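Local structure of peptidase M16 domain protein (Alicyclobacillus acidocaldarius subsp. acidocaldarius DSM 446, 4XEA) at residues R154-E159 and F313-V318; Q249-L254 and P323-L328; L253-K258 and D413-S418. The protein is a putative metallopeptidase of the M16 (insulinase) family that probably hydrolyses peptide bonds with the help of a bound metal ion. One frame throughout, in Å; residues are numbered along the deposited sequence.

Contact 1: residues R154-E159 and F313-V318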
loop_
_atom_site.group_PDB
_atom_site.type_symbol
_atom_site.label_atom_id
_atom_site.label_comp_id
_atom_site.label_asym_id
_atom_site.label_seq_id
_atom_site.Cartn_x
_atom_site.Cartn_y
_atom_site.Cartn_z
ATOM N N ARG A 154 1.207 6.477 -26.279
ATOM C CA ARG A 154 1.843 6.736 -27.548
ATOM C C ARG A 154 0.843 6.506 -28.717
ATOM O O ARG A 154 0.864 7.240 -29.694
ATOM C CB ARG A 154 3.096 5.896 -27.779
ATOM C CG ARG A 154 4.371 6.489 -27.154
ATOM C CD ARG A 154 5.671 5.800 -27.647
ATOM N NE ARG A 154 5.943 4.461 -27.112
ATOM C CZ ARG A 154 6.568 4.188 -25.956
ATOM N NH1 ARG A 154 6.786 2.918 -25.608
ATOM N NH2 ARG A 154 6.956 5.160 -25.128
ATOM N N ALA A 155 -0.032 5.529 -28.549
ATOM C CA ALA A 155 -1.084 5.265 -29.536
ATOM C C ALA A 155 -2.184 6.362 -29.471
ATOM O O ALA A 155 -2.672 6.861 -30.506
ATOM C CB ALA A 155 -1.660 3.861 -29.308
HETATM N N MSE A 156 -2.556 6.746 -28.257
HETATM C CA MSE A 156 -3.639 7.681 -28.041
HETATM C C MSE A 156 -3.340 9.127 -28.494
HETATM O O MSE A 156 -4.201 9.769 -29.107
HETATM C CB MSE A 156 -4.053 7.644 -26.569
HETATM C CG MSE A 156 -5.141 8.582 -26.152
HETATM SE SE MSE A 156 -5.758 8.309 -24.318
HETATM C CE MSE A 156 -6.559 6.669 -24.521
ATOM N N TYR A 157 -2.133 9.605 -28.197
ATOM C CA TYR A 157 -1.794 11.012 -28.318
ATOM C C TYR A 157 -0.903 11.246 -29.536
ATOM O O TYR A 157 0.091 10.561 -29.745
ATOM C CB TYR A 157 -1.170 11.559 -26.983
ATOM C CG TYR A 157 -2.187 11.741 -25.928
ATOM C CD1 TYR A 157 -3.002 12.879 -25.897
ATOM C CD2 TYR A 157 -2.420 10.746 -24.973
ATOM C CE1 TYR A 157 -3.994 13.053 -24.900
ATOM C CE2 TYR A 157 -3.399 10.914 -23.987
ATOM C CZ TYR A 157 -4.200 12.031 -23.979
ATOM O OH TYR A 157 -5.163 12.113 -23.039
ATOM N N HIS A 158 -1.275 12.230 -30.360
ATOM C CA HIS A 158 -0.486 12.605 -31.508
ATOM C C HIS A 158 0.736 13.457 -31.149
ATOM O O HIS A 158 1.804 13.252 -31.719
ATOM C CB HIS A 158 -1.314 13.430 -32.513
ATOM C CG HIS A 158 -2.476 12.694 -33.107
ATOM N ND1 HIS A 158 -2.588 12.448 -34.458
ATOM C CD2 HIS A 158 -3.601 12.210 -32.540
ATOM C CE1 HIS A 158 -3.712 11.788 -34.683
ATOM N NE2 HIS A 158 -4.330 11.613 -33.530
ATOM N N GLU A 159 0.525 14.473 -30.321
ATOM C CA GLU A 159 1.523 15.544 -30.098
ATOM C C GLU A 159 1.653 15.966 -28.627
ATOM O O GLU A 159 2.678 16.503 -28.254
ATOM C CB GLU A 159 1.118 16.855 -30.816
ATOM C CG GLU A 159 0.968 16.849 -32.264
ATOM C CD GLU A 159 -0.196 17.777 -32.732
ATOM O OE1 GLU A 159 -0.124 19.031 -32.551
ATOM O OE2 GLU A 159 -1.164 17.215 -33.322
ATOM N N PHE A 313 -5.394 17.706 -20.551
ATOM C CA PHE A 313 -5.694 16.369 -21.115
ATOM C C PHE A 313 -6.447 15.545 -20.109
ATOM O O PHE A 313 -6.492 15.882 -18.923
ATOM C CB PHE A 313 -4.386 15.654 -21.464
ATOM C CG PHE A 313 -3.588 15.245 -20.265
ATOM C CD1 PHE A 313 -3.748 13.961 -19.719
ATOM C CD2 PHE A 313 -2.731 16.120 -19.636
ATOM C CE1 PHE A 313 -3.068 13.574 -18.606
ATOM C CE2 PHE A 313 -2.026 15.726 -18.508
ATOM C CZ PHE A 313 -2.201 14.459 -17.981
ATOM N N GLY A 314 -7.033 14.459 -20.565
ATOM C CA GLY A 314 -7.564 13.448 -19.669
ATOM C C GLY A 314 -7.801 12.127 -20.378
ATOM O O GLY A 314 -8.004 12.089 -21.606
ATOM N N TYR A 315 -7.815 11.043 -19.601
ATOM C CA TYR A 315 -8.133 9.711 -20.168
ATOM C C TYR A 315 -8.628 8.715 -19.132
ATOM O O TYR A 315 -8.358 8.869 -17.930
ATOM C CB TYR A 315 -6.908 9.111 -20.851
ATOM C CG TYR A 315 -5.672 9.018 -20.001
ATOM C CD1 TYR A 315 -5.459 7.933 -19.127
ATOM C CD2 TYR A 315 -4.706 10.023 -20.024
ATOM C CE1 TYR A 315 -4.338 7.879 -18.304
ATOM C CE2 TYR A 315 -3.579 9.939 -19.235
ATOM C CZ TYR A 315 -3.409 8.883 -18.373
ATOM O OH TYR A 315 -2.303 8.819 -17.576
ATOM N N THR A 316 -9.353 7.704 -19.631
ATOM C CA THR A 316 -9.732 6.513 -18.859
ATOM C C THR A 316 -8.859 5.335 -19.309
ATOM O O THR A 316 -8.545 5.218 -20.528
ATOM C CB THR A 316 -11.227 6.184 -19.134
ATOM O OG1 THR A 316 -12.029 7.312 -18.782
ATOM C CG2 THR A 316 -11.678 4.942 -18.410
ATOM N N LEU A 317 -8.441 4.498 -18.338
ATOM C CA LEU A 317 -7.767 3.228 -18.573
ATOM C C LEU A 317 -8.418 2.084 -17.813
ATOM O O LEU A 317 -8.703 2.208 -16.597
ATOM C CB LEU A 317 -6.354 3.283 -18.024
ATOM C CG LEU A 317 -5.372 4.231 -18.664
ATOM C CD1 LEU A 317 -3.989 3.947 -17.975
ATOM C CD2 LEU A 317 -5.327 4.007 -20.189
ATOM N N VAL A 318 -8.607 0.958 -18.490
ATOM C CA VAL A 318 -9.161 -0.233 -17.872
ATOM C C VAL A 318 -8.365 -1.427 -18.349
ATOM O O VAL A 318 -8.050 -1.531 -19.542
ATOM C CB VAL A 318 -10.641 -0.452 -18.290
ATOM C CG1 VAL A 318 -11.233 -1.730 -17.638
ATOM C CG2 VAL A 318 -11.489 0.775 -17.941
HETATM O O HOH W 1 -6.878 14.187 -23.604
#
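A Met-aromatic contact and a water bridge join the C-terminal end of helix 144-156 to the start of strand 314-321, bringing the insulinase-type sequence of this M16 protein against its so-called inactive domain. Two neighbouring side chains reach over from the helix end. Selenomethionine Met156, the last helical residue, has CG anti to its backbone N (chi1 178°); the extended chi1 and chi2 carry SE to 3.7 Å from CB of Tyr315, and the bend at chi3 turns only the terminal CE. From there the selenium stands 5.3 Å from the centre of the Tyr315 ring, oblique to it, and the two side chains cross at about a right angle. Tyr315 holds its ring in the crowded position between its own backbone N and carbonyl carbon (chi1 55°), and its hydroxyl is hydrogen-bonded to that of Tyr149 of helix 144-156.

Tyr157, the first residue to leave helical geometry, also crosses Tyr315 roughly at a right angle, but tip first. Its OH comes to 3.7 Å from CD2 of Tyr315, edge to edge, and to 4.0 Å from CB of Phe313. The strand backbone faces this phenol tip, with Gly314 O lying near the plane of the Tyr157 ring. The phenol hydroxyl donates to a water held in the plane of the ring, which accepts from Tyr157 OH at 2.7 Å and from Gly314 N at 3.1 Å.

Contact 2: residues Q249-L254 and P323-L328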
loop_
_atom_site.group_PDB
_atom_site.type_symbol
_atom_site.label_atom_id
_atom_site.label_comp_id
_atom_site.label_asym_id
_atom_site.label_seq_id
_atom_site.Cartn_x
_atom_site.Cartn_y
_atom_site.Cartn_z
ATOM N N GLN A 249 4.834 -13.106 -18.487
ATOM C CA GLN A 249 4.429 -14.491 -18.363
ATOM C C GLN A 249 2.938 -14.688 -18.620
ATOM O O GLN A 249 2.494 -15.804 -18.872
ATOM C CB GLN A 249 4.891 -15.075 -17.023
ATOM C CG GLN A 249 6.424 -15.383 -16.970
ATOM C CD GLN A 249 6.967 -16.103 -18.229
ATOM O OE1 GLN A 249 6.828 -17.321 -18.383
ATOM N NE2 GLN A 249 7.599 -15.338 -19.121
ATOM N N GLN A 250 2.171 -13.603 -18.619
ATOM C CA GLN A 250 0.797 -13.674 -19.110
ATOM C C GLN A 250 0.463 -12.410 -19.916
ATOM O O GLN A 250 1.073 -11.353 -19.705
ATOM C CB GLN A 250 -0.202 -13.924 -17.964
ATOM C CG GLN A 250 -0.376 -12.785 -16.961
ATOM C CD GLN A 250 0.835 -12.569 -16.059
ATOM O OE1 GLN A 250 1.664 -11.681 -16.305
ATOM N NE2 GLN A 250 0.940 -13.376 -15.001
ATOM N N PRO A 251 -0.484 -12.525 -20.861
ATOM C CA PRO A 251 -0.840 -11.321 -21.613
ATOM C C PRO A 251 -1.413 -10.225 -20.701
ATOM O O PRO A 251 -1.882 -10.531 -19.592
ATOM C CB PRO A 251 -1.892 -11.815 -22.618
ATOM C CG PRO A 251 -1.733 -13.295 -22.679
ATOM C CD PRO A 251 -1.195 -13.722 -21.342
ATOM N N ARG A 252 -1.343 -8.968 -21.155
ATOM C CA ARG A 252 -1.971 -7.828 -20.464
ATOM C C ARG A 252 -2.743 -7.017 -21.482
ATOM O O ARG A 252 -2.274 -6.849 -22.607
ATOM C CB ARG A 252 -0.947 -6.889 -19.810
ATOM C CG ARG A 252 -0.227 -7.465 -18.594
ATOM C CD ARG A 252 1.045 -8.157 -19.012
ATOM N NE ARG A 252 1.762 -8.805 -17.896
ATOM C CZ ARG A 252 2.449 -8.142 -16.968
ATOM N NH1 ARG A 252 2.506 -6.803 -16.980
ATOM N NH2 ARG A 252 3.069 -8.817 -16.008
ATOM N N LEU A 253 -3.913 -6.528 -21.085
ATOM C CA LEU A 253 -4.770 -5.724 -21.960
ATOM C C LEU A 253 -4.972 -4.383 -21.294
ATOM O O LEU A 253 -5.227 -4.361 -20.096
ATOM C CB LEU A 253 -6.150 -6.367 -22.092
ATOM C CG LEU A 253 -7.090 -5.586 -23.053
ATOM C CD1 LEU A 253 -6.688 -5.908 -24.488
ATOM C CD2 LEU A 253 -8.576 -5.893 -22.867
ATOM N N LEU A 254 -4.905 -3.294 -22.070
ATOM C CA LEU A 254 -5.296 -1.976 -21.618
ATOM C C LEU A 254 -6.213 -1.410 -22.682
ATOM O O LEU A 254 -5.862 -1.428 -23.865
ATOM C CB LEU A 254 -4.090 -1.052 -21.484
ATOM C CG LEU A 254 -3.218 -1.009 -20.244
ATOM C CD1 LEU A 254 -2.290 0.186 -20.473
ATOM C CD2 LEU A 254 -4.015 -0.839 -18.958
ATOM N N PRO A 323 -5.592 -13.590 -19.699
ATOM C CA PRO A 323 -5.147 -14.811 -20.380
ATOM C C PRO A 323 -5.681 -14.939 -21.806
ATOM O O PRO A 323 -5.060 -15.609 -22.636
ATOM C CB PRO A 323 -5.712 -15.951 -19.498
ATOM C CG PRO A 323 -6.020 -15.328 -18.210
ATOM C CD PRO A 323 -6.387 -13.901 -18.502
ATOM N N HIS A 324 -6.843 -14.341 -22.057
ATOM C CA HIS A 324 -7.433 -14.296 -23.389
ATOM C C HIS A 324 -7.757 -12.839 -23.718
ATOM O O HIS A 324 -8.888 -12.377 -23.533
ATOM C CB HIS A 324 -8.659 -15.207 -23.452
ATOM C CG HIS A 324 -8.360 -16.633 -23.084
ATOM N ND1 HIS A 324 -7.799 -17.532 -23.968
ATOM C CD2 HIS A 324 -8.507 -17.300 -21.913
ATOM C CE1 HIS A 324 -7.635 -18.696 -23.362
ATOM N NE2 HIS A 324 -8.056 -18.582 -22.114
ATOM N N PRO A 325 -6.745 -12.094 -24.183
ATOM C CA PRO A 325 -6.902 -10.648 -24.299
ATOM C C PRO A 325 -7.942 -10.239 -25.330
ATOM O O PRO A 325 -8.626 -9.243 -25.130
ATOM C CB PRO A 325 -5.500 -10.153 -24.681
ATOM C CG PRO A 325 -4.721 -11.337 -25.033
ATOM C CD PRO A 325 -5.395 -12.552 -24.536
ATOM N N ASP A 326 -8.045 -11.005 -26.415
ATOM C CA ASP A 326 -9.041 -10.747 -27.462
ATOM C C ASP A 326 -10.455 -10.876 -26.915
ATOM O O ASP A 326 -11.302 -10.015 -27.154
ATOM C CB ASP A 326 -8.846 -11.669 -28.691
ATOM C CG ASP A 326 -8.529 -13.131 -28.326
ATOM O OD1 ASP A 326 -8.390 -13.507 -27.128
ATOM O OD2 ASP A 326 -8.386 -13.928 -29.275
ATOM N N VAL A 327 -10.685 -11.952 -26.166
ATOM C CA VAL A 327 -11.992 -12.243 -25.598
ATOM C C VAL A 327 -12.383 -11.132 -24.623
ATOM O O VAL A 327 -13.520 -10.652 -24.644
ATOM C CB VAL A 327 -12.027 -13.613 -24.886
ATOM C CG1 VAL A 327 -13.436 -13.886 -24.357
ATOM C CG2 VAL A 327 -11.594 -14.765 -25.844
ATOM N N LEU A 328 -11.435 -10.734 -23.774
ATOM C CA LEU A 328 -11.672 -9.690 -22.763
ATOM C C LEU A 328 -11.988 -8.383 -23.433
ATOM O O LEU A 328 -12.923 -7.697 -23.023
ATOM C CB LEU A 328 -10.468 -9.509 -21.815
ATOM C CG LEU A 328 -10.560 -8.360 -20.776
ATOM C CD1 LEU A 328 -11.809 -8.475 -19.913
ATOM C CD2 LEU A 328 -9.306 -8.283 -19.917
#
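Strand 252-258 begins alongside the turn that leads into helix 325-342, the backbones coming within 5.7 Å at the CA atoms of Pro251 and Pro323 and 5.9 Å at those of Leu253 and Pro325, with no hydrogen bond between them. His324 occupies the N-cap position, and its carbonyl O takes the first-turn bond from Leu328 N. Pro325 and Leu328, three residues apart, fall on the same side of the helix, toward the strand.

Prolines meet first. CB of Pro251 rests 3.8 Å from CG of Pro325, the two rings crossing obliquely, while CG of Pro251 leans toward the carbonyl O of Pro323. Two residues on, Leu253 divides its branches: CD1 lies 3.9 Å from the carbonyl O of Pro325, and CD2 touches CG of Leu328 at 3.8 Å. Both leucines carry CG anti to their backbone N (chi1 -178° and 175°), which extends them toward each other so that they meet obliquely, branch to branch.

Arg252 turns the other way. Its NE and NH2 grip Gln250 OE1 side-on, at 3.3 and 3.2 Å respectively, with the oxygen close to the guanidinium plane; this links the Gln250 side chain, in the loop before the strand, to the first strand residue. NH1 of the same arginine forms a salt bridge with Asp145, at the start of helix 144-156.

The strand end thus lies between two helices: Leu253 faces helix 325-342, whereas Leu254, pointing to the opposite face of the sheet, touches Leu152 of helix 144-156. Strand 415-422 flanks the joint, with Pro422 against Pro251 and Leu421 against Pro325, and Gln249 packs on Pro247 of the second subunit.

Contact 3: residues L253-K258 and D413-S418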
loop_
_atom_site.group_PDB
_atom_site.type_symbol
_atom_site.label_atom_id
_atom_site.label_comp_id
_atom_site.label_asym_id
_atom_site.label_seq_id
_atom_site.Cartn_x
_atom_site.Cartn_y
_atom_site.Cartn_z
ATOM N N LEU A 253 -3.913 -6.528 -21.085
ATOM C CA LEU A 253 -4.770 -5.724 -21.960
ATOM C C LEU A 253 -4.972 -4.383 -21.294
ATOM O O LEU A 253 -5.227 -4.361 -20.096
ATOM C CB LEU A 253 -6.150 -6.367 -22.092
ATOM C CG LEU A 253 -7.090 -5.586 -23.053
ATOM C CD1 LEU A 253 -6.688 -5.908 -24.488
ATOM C CD2 LEU A 253 -8.576 -5.893 -22.867
ATOM N N LEU A 254 -4.905 -3.294 -22.070
ATOM C CA LEU A 254 -5.296 -1.976 -21.618
ATOM C C LEU A 254 -6.213 -1.410 -22.682
ATOM O O LEU A 254 -5.862 -1.428 -23.865
ATOM C CB LEU A 254 -4.090 -1.052 -21.484
ATOM C CG LEU A 254 -3.218 -1.009 -20.244
ATOM C CD1 LEU A 254 -2.290 0.186 -20.473
ATOM C CD2 LEU A 254 -4.015 -0.839 -18.958
ATOM N N VAL A 255 -7.397 -0.956 -22.263
ATOM C CA VAL A 255 -8.293 -0.223 -23.101
ATOM C C VAL A 255 -8.404 1.191 -22.519
ATOM O O VAL A 255 -8.592 1.362 -21.283
ATOM C CB VAL A 255 -9.688 -0.852 -23.151
ATOM C CG1 VAL A 255 -10.564 -0.085 -24.185
ATOM C CG2 VAL A 255 -9.616 -2.356 -23.506
ATOM N N GLY A 256 -8.244 2.191 -23.383
ATOM C CA GLY A 256 -8.341 3.557 -22.977
ATOM C C GLY A 256 -9.256 4.413 -23.820
ATOM O O GLY A 256 -9.542 4.097 -24.964
ATOM N N TRP A 257 -9.728 5.506 -23.217
ATOM C CA TRP A 257 -10.552 6.507 -23.899
ATOM C C TRP A 257 -9.966 7.877 -23.652
ATOM O O TRP A 257 -9.604 8.223 -22.540
ATOM C CB TRP A 257 -11.989 6.469 -23.414
ATOM C CG TRP A 257 -12.708 5.205 -23.804
ATOM C CD1 TRP A 257 -13.498 5.011 -24.888
ATOM C CD2 TRP A 257 -12.719 3.974 -23.066
ATOM N NE1 TRP A 257 -14.037 3.731 -24.867
ATOM C CE2 TRP A 257 -13.533 3.064 -23.782
ATOM C CE3 TRP A 257 -12.114 3.557 -21.873
ATOM C CZ2 TRP A 257 -13.750 1.742 -23.342
ATOM C CZ3 TRP A 257 -12.300 2.257 -21.444
ATOM C CH2 TRP A 257 -13.121 1.357 -22.174
ATOM N N LYS A 258 -9.890 8.650 -24.725
ATOM C CA LYS A 258 -9.226 9.936 -24.752
ATOM C C LYS A 258 -10.271 11.058 -24.562
ATOM O O LYS A 258 -11.174 11.185 -25.396
ATOM C CB LYS A 258 -8.643 10.079 -26.166
ATOM C CG LYS A 258 -7.702 11.266 -26.398
ATOM C CD LYS A 258 -7.206 11.252 -27.824
ATOM C CE LYS A 258 -6.121 12.247 -27.978
ATOM N NZ LYS A 258 -5.633 12.294 -29.333
ATOM N N ASP A 413 -15.020 5.808 -31.031
ATOM C CA ASP A 413 -14.093 6.545 -31.888
ATOM C C ASP A 413 -12.958 7.245 -31.105
ATOM O O ASP A 413 -11.989 7.699 -31.721
ATOM C CB ASP A 413 -14.836 7.544 -32.763
ATOM C CG ASP A 413 -15.824 8.359 -31.972
ATOM O OD1 ASP A 413 -17.036 8.076 -32.065
ATOM O OD2 ASP A 413 -15.400 9.241 -31.230
ATOM N N ASN A 414 -13.036 7.293 -29.780
ATOM C CA ASN A 414 -11.914 7.848 -29.005
ATOM C C ASN A 414 -11.184 6.787 -28.180
ATOM O O ASN A 414 -10.509 7.107 -27.177
ATOM C CB ASN A 414 -12.374 9.033 -28.111
ATOM C CG ASN A 414 -13.309 8.580 -26.978
ATOM O OD1 ASN A 414 -14.073 7.629 -27.159
ATOM N ND2 ASN A 414 -13.300 9.308 -25.826
HETATM N N MSE A 415 -11.306 5.540 -28.611
HETATM C CA MSE A 415 -10.896 4.389 -27.841
HETATM C C MSE A 415 -9.647 3.765 -28.446
HETATM O O MSE A 415 -9.492 3.745 -29.633
HETATM C CB MSE A 415 -12.031 3.348 -27.786
HETATM C CG MSE A 415 -11.733 2.123 -27.000
HETATM SE SE MSE A 415 -13.084 0.757 -27.054
HETATM C CE MSE A 415 -13.106 0.319 -28.983
ATOM N N VAL A 416 -8.752 3.282 -27.575
ATOM C CA VAL A 416 -7.538 2.598 -27.970
ATOM C C VAL A 416 -7.572 1.268 -27.252
ATOM O O VAL A 416 -7.888 1.196 -26.035
ATOM C CB VAL A 416 -6.252 3.346 -27.534
ATOM C CG1 VAL A 416 -5.014 2.540 -27.942
ATOM C CG2 VAL A 416 -6.236 4.720 -28.142
ATOM N N VAL A 417 -7.305 0.204 -27.978
ATOM C CA VAL A 417 -7.238 -1.133 -27.357
ATOM C C VAL A 417 -5.818 -1.620 -27.570
ATOM O O VAL A 417 -5.390 -1.734 -28.730
ATOM C CB VAL A 417 -8.209 -2.157 -27.976
ATOM C CG1 VAL A 417 -8.223 -3.504 -27.206
ATOM C CG2 VAL A 417 -9.618 -1.627 -28.059
ATOM N N SER A 418 -5.099 -1.944 -26.490
ATOM C CA SER A 418 -3.707 -2.352 -26.638
ATOM C C SER A 418 -3.326 -3.532 -25.747
ATOM O O SER A 418 -3.816 -3.642 -24.619
ATOM C CB SER A 418 -2.794 -1.156 -26.392
ATOM O OG SER A 418 -2.750 -0.854 -25.020
#
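Strands 252-258 and 415-422 are antiparallel neighbours in the mixed sheet of the second half of this M16 protein, and here they are zipped together over most of the first one's length. Leu254 and Ser418 form a hydrogen-bonded pair, with both N-to-O distances, Leu254 N to Ser418 O and Ser418 N to Leu254 O, at 2.8 Å; Gly256 and Val416 make the next. Lys258 N then reaches Asn414 O at 3.0 Å, just where the second strand begins.

Asn414 adds a side-chain bond here. Its CG sits in the crowded position between backbone N and carbonyl carbon (chi1 68°), so ND2 folds back to Lys258 O at 2.9 Å, approaching from above the carbonyl plane; the same ND2 also binds His409 O. OD1 of this amide lies in the plane of the Trp257 ring at its edge, 3.5 Å from CD1.

Trp257 and Met415, a non-hydrogen-bonded pair, run side by side. CG of the selenomethionine makes a CH-pi contact over the indole, 3.9 Å from the centre of the five-membered ring, and its SE is a more oblique Met-aromatic neighbour. Val255 CG1 shares that face of the indole and touches Met415 CG at 3.8 Å. An alanine at Trp257 would remove the indole face under Met415 CG and Val255 CG1, and would probably loosen the packing between the sheet and helix 325-342. Further along, Val417 CG1 meets Val255 CG2 and, 3.9 Å away, CD1 of Leu253.

This face of the sheet is covered by helix 325-342, where Leu336 touches Trp257 and Ala329 touches Val417; on the other, Val416 and Ser418 pack against Leu152 of helix 144-156.

All three contacts reach one sheet, in which strand 252-258 lies between 415-422 and 314-321. Contacts 1 and 3 are closest, their centres about 8 Å apart, joined by a probable hydrogen bond from Val318 N to Val255 O and another between Met156 O and Lys258 NZ. Contact 2 sits at the N-terminal end of strand 252-258, its centre about 14 Å from that of contact 3, with which it shares Leu253 and Leu254, and about 20 Å from that of contact 1. Along the chain the order is 154-159, 249-258, 313-318, 323-328, 413-418, so contact 1 crosses both others. Helix 144-156, from the metal-binding half of the sequence, is thereby built onto the second domain's sheet.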